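Side-chain contact in extracellular solute-binding protein, family 1 (Bifidobacterium longum subsp. infantis, PDB 6FTH), which probably captures human milk oligosaccharides outside the cell and delivers them to an ABC transporter for import: residues V34-R37 and P38-K42. Numbering follows the deposited sequence.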
ATOM      1  N   VAL A  34       7.731  18.322  -8.068  1.00 16.72           N
ATOM      2  CA  VAL A  34       6.573  17.531  -7.661  1.00 16.26           C
ATOM      3  C   VAL A  34       6.455  16.344  -8.599  1.00 16.44           C
ATOM      4  O   VAL A  34       6.274  16.519  -9.808  1.00 16.68           O
ATOM      5  CB  VAL A  34       5.264  18.334  -7.677  1.00 18.44           C
ATOM      6  CG1 VAL A  34       4.123  17.495  -7.080  1.00 17.40           C
ATOM      7  CG2 VAL A  34       5.416  19.674  -6.977  1.00 20.96           C
ATOM      8  N   VAL A  35       6.552  15.149  -8.042  1.00 15.28           N
ATOM      9  CA  VAL A  35       6.295  13.912  -8.764  1.00 14.79           C
ATOM     10  C   VAL A  35       4.787  13.703  -8.713  1.00 17.38           C
ATOM     11  O   VAL A  35       4.194  13.674  -7.626  1.00 15.77           O
ATOM     12  CB  VAL A  35       7.052  12.733  -8.134  1.00 14.88           C
ATOM     13  CG1 VAL A  35       6.824  11.459  -8.912  1.00 17.24           C
ATOM     14  CG2 VAL A  35       8.552  13.048  -8.015  1.00 16.28           C
ATOM     15  N   LYS A  36       4.162  13.615  -9.885  1.00 15.26           N
ATOM     16  CA  LYS A  36       2.717  13.724 -10.029  1.00 14.74           C
ATOM     17  C   LYS A  36       2.015  12.373 -10.160  1.00 17.53           C
ATOM     18  O   LYS A  36       2.476  11.461 -10.861  1.00 16.75           O
ATOM     19  CB  LYS A  36       2.381  14.565 -11.264  1.00 17.25           C
ATOM     20  CG  LYS A  36       2.825  16.023 -11.202  1.00 15.82           C
ATOM     21  CD  LYS A  36       2.044  16.915 -10.204  1.00 18.40           C
ATOM     22  CE  LYS A  36       0.579  17.094 -10.572  1.00 17.89           C
ATOM     23  NZ  LYS A  36       0.449  17.551 -12.009  1.00 18.47           N
ATOM     24  N   ARG A  37       0.863  12.271  -9.510  1.00 15.92           N
ATOM     25  CA  ARG A  37      -0.040  11.163  -9.754  1.00 15.98           C
ATOM     26  C   ARG A  37      -0.554  11.231 -11.192  1.00 16.84           C
ATOM     27  O   ARG A  37      -0.749  12.320 -11.741  1.00 15.73           O
ATOM     28  CB  ARG A  37      -1.243  11.309  -8.837  1.00 17.16           C
ATOM     29  CG  ARG A  37      -2.200  10.151  -8.803  1.00 16.45           C
ATOM     30  CD  ARG A  37      -3.445  10.594  -8.092  1.00 16.41           C
ATOM     31  NE  ARG A  37      -4.409   9.531  -7.881  1.00 19.65           N
ATOM     32  CZ  ARG A  37      -5.297   9.120  -8.784  1.00 22.79           C
ATOM     33  NH1 ARG A  37      -5.331   9.649 -10.007  1.00 23.99           N
ATOM     34  NH2 ARG A  37      -6.157   8.162  -8.472  1.00 28.16           N
ATOM     35  N   PRO A  38      -0.815  10.090 -11.817  1.00 16.60           N
ATOM     36  CA  PRO A  38      -1.542  10.129 -13.085  1.00 18.44           C
ATOM     37  C   PRO A  38      -2.890  10.820 -12.920  1.00 19.35           C
ATOM     38  O   PRO A  38      -3.460  10.878 -11.824  1.00 19.15           O
ATOM     39  CB  PRO A  38      -1.715   8.649 -13.446  1.00 22.81           C
ATOM     40  CG  PRO A  38      -0.587   7.959 -12.771  1.00 21.28           C
ATOM     41  CD  PRO A  38      -0.368   8.729 -11.473  1.00 18.69           C
ATOM     42  N   ALA A  39      -3.384  11.374 -14.023  1.00 19.18           N
ATOM     43  CA  ALA A  39      -4.738  11.922 -14.140  1.00 17.49           C
ATOM     44  C   ALA A  39      -4.898  13.281 -13.483  1.00 18.99           C
ATOM     45  O   ALA A  39      -6.042  13.756 -13.356  1.00 17.96           O
ATOM     46  CB  ALA A  39      -5.822  10.986 -13.588  1.00 20.20           C
ATOM     47  N   THR A  40      -3.811  13.928 -13.083  1.00 17.40           N
ATOM     48  CA  THR A  40      -3.837  15.253 -12.485  1.00 18.02           C
ATOM     49  C   THR A  40      -3.571  16.332 -13.532  1.00 19.58           C
ATOM     50  O   THR A  40      -2.804  16.124 -14.487  1.00 19.25           O
ATOM     51  CB  THR A  40      -2.814  15.333 -11.345  1.00 17.39           C
ATOM     52  OG1 THR A  40      -1.516  14.927 -11.813  1.00 18.59           O
ATOM     53  CG2 THR A  40      -3.225  14.458 -10.185  1.00 19.04           C
ATOM     54  N   ASP A  41      -4.237  17.472 -13.362  1.00 17.28           N
ATOM     55  CA  ASP A  41      -3.941  18.679 -14.122  1.00 18.76           C
ATOM     56  C   ASP A  41      -2.556  19.186 -13.738  1.00 19.00           C
ATOM     57  O   ASP A  41      -1.919  18.716 -12.782  1.00 17.59           O
ATOM     58  CB  ASP A  41      -4.990  19.760 -13.820  1.00 17.51           C
ATOM     59  CG  ASP A  41      -5.116  20.818 -14.918  1.00 22.63           C
ATOM     60  OD1 ASP A  41      -4.262  20.880 -15.830  1.00 23.42           O
ATOM     61  OD2 ASP A  41      -6.097  21.595 -14.856  1.00 24.48           O
ATOM     62  N   LYS A  42      -2.057  20.121 -14.533  1.00 20.74           N
ATOM     63  CA  LYS A  42      -0.830  20.809 -14.180  1.00 19.04           C
ATOM     64  C   LYS A  42      -1.065  21.627 -12.910  1.00 17.59           C
ATOM     65  O   LYS A  42      -2.132  22.211 -12.725  1.00 18.54           O
ATOM     66  CB  LYS A  42      -0.451  21.717 -15.352  1.00 24.95           C
ATOM     67  CG  LYS A  42       1.014  22.073 -15.449  1.00 34.65           C
ATOM     68  CD  LYS A  42       1.383  22.948 -14.274  1.00 34.56           C
ATOM     69  CE  LYS A  42       2.659  23.667 -14.423  1.00 34.26           C
ATOM     70  NZ  LYS A  42       3.137  24.061 -13.101  1.00 37.70           N
TER
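Lys-36 NZ donates a hydrogen bond of 2.7 Å to Asp-41 O, and the Thr-40 hydroxyl spans the type II beta turn from Arg-37 to Thr-40, donating from OG1 to Arg-37 O (2.7 Å). That second bond lies in the carbonyl plane and meets the C=O at 154°. Thr-40 OG1 is placed for it by a chi1 of 53°, which sets the hydroxyl between the backbone N and the carbonyl carbon, and it also accepts a weak bond from Lys-36 NZ at 3.3 Å. The turn leads out of strand 29-36, an inner strand of the mixed sheet in one lobe of this fold, which by family is that of the type 2 periplasmic-binding proteins, into the loop before helix 47-56. The Lys-36 chain bends at each torsion from chi2 to chi4, curling its ammonium back to the loop, where Glu-64 of the adjoining strand 59-66 supplies a salt bridge. Arg-37 runs extended from CG to NE alongside the turn: NH1 donates to Pro-38 O at 2.9 Å, a bent approach of 139° at hydrogen, while NE forms a salt bridge with Asp-407. Cutting Arg-37 back to an alanine takes away both donors and would probably leave Asp-407 without this cationic mate and Pro-38 O without its guanidinium donor. Beside these bonds Thr-40 CG2 rests 4.0 Å from Arg-37 CB. At the far end of the arginine, the methyl CB of Ala-39 meets the guanidinium edge in its plane, 3.9 Å from Arg-37 NH1.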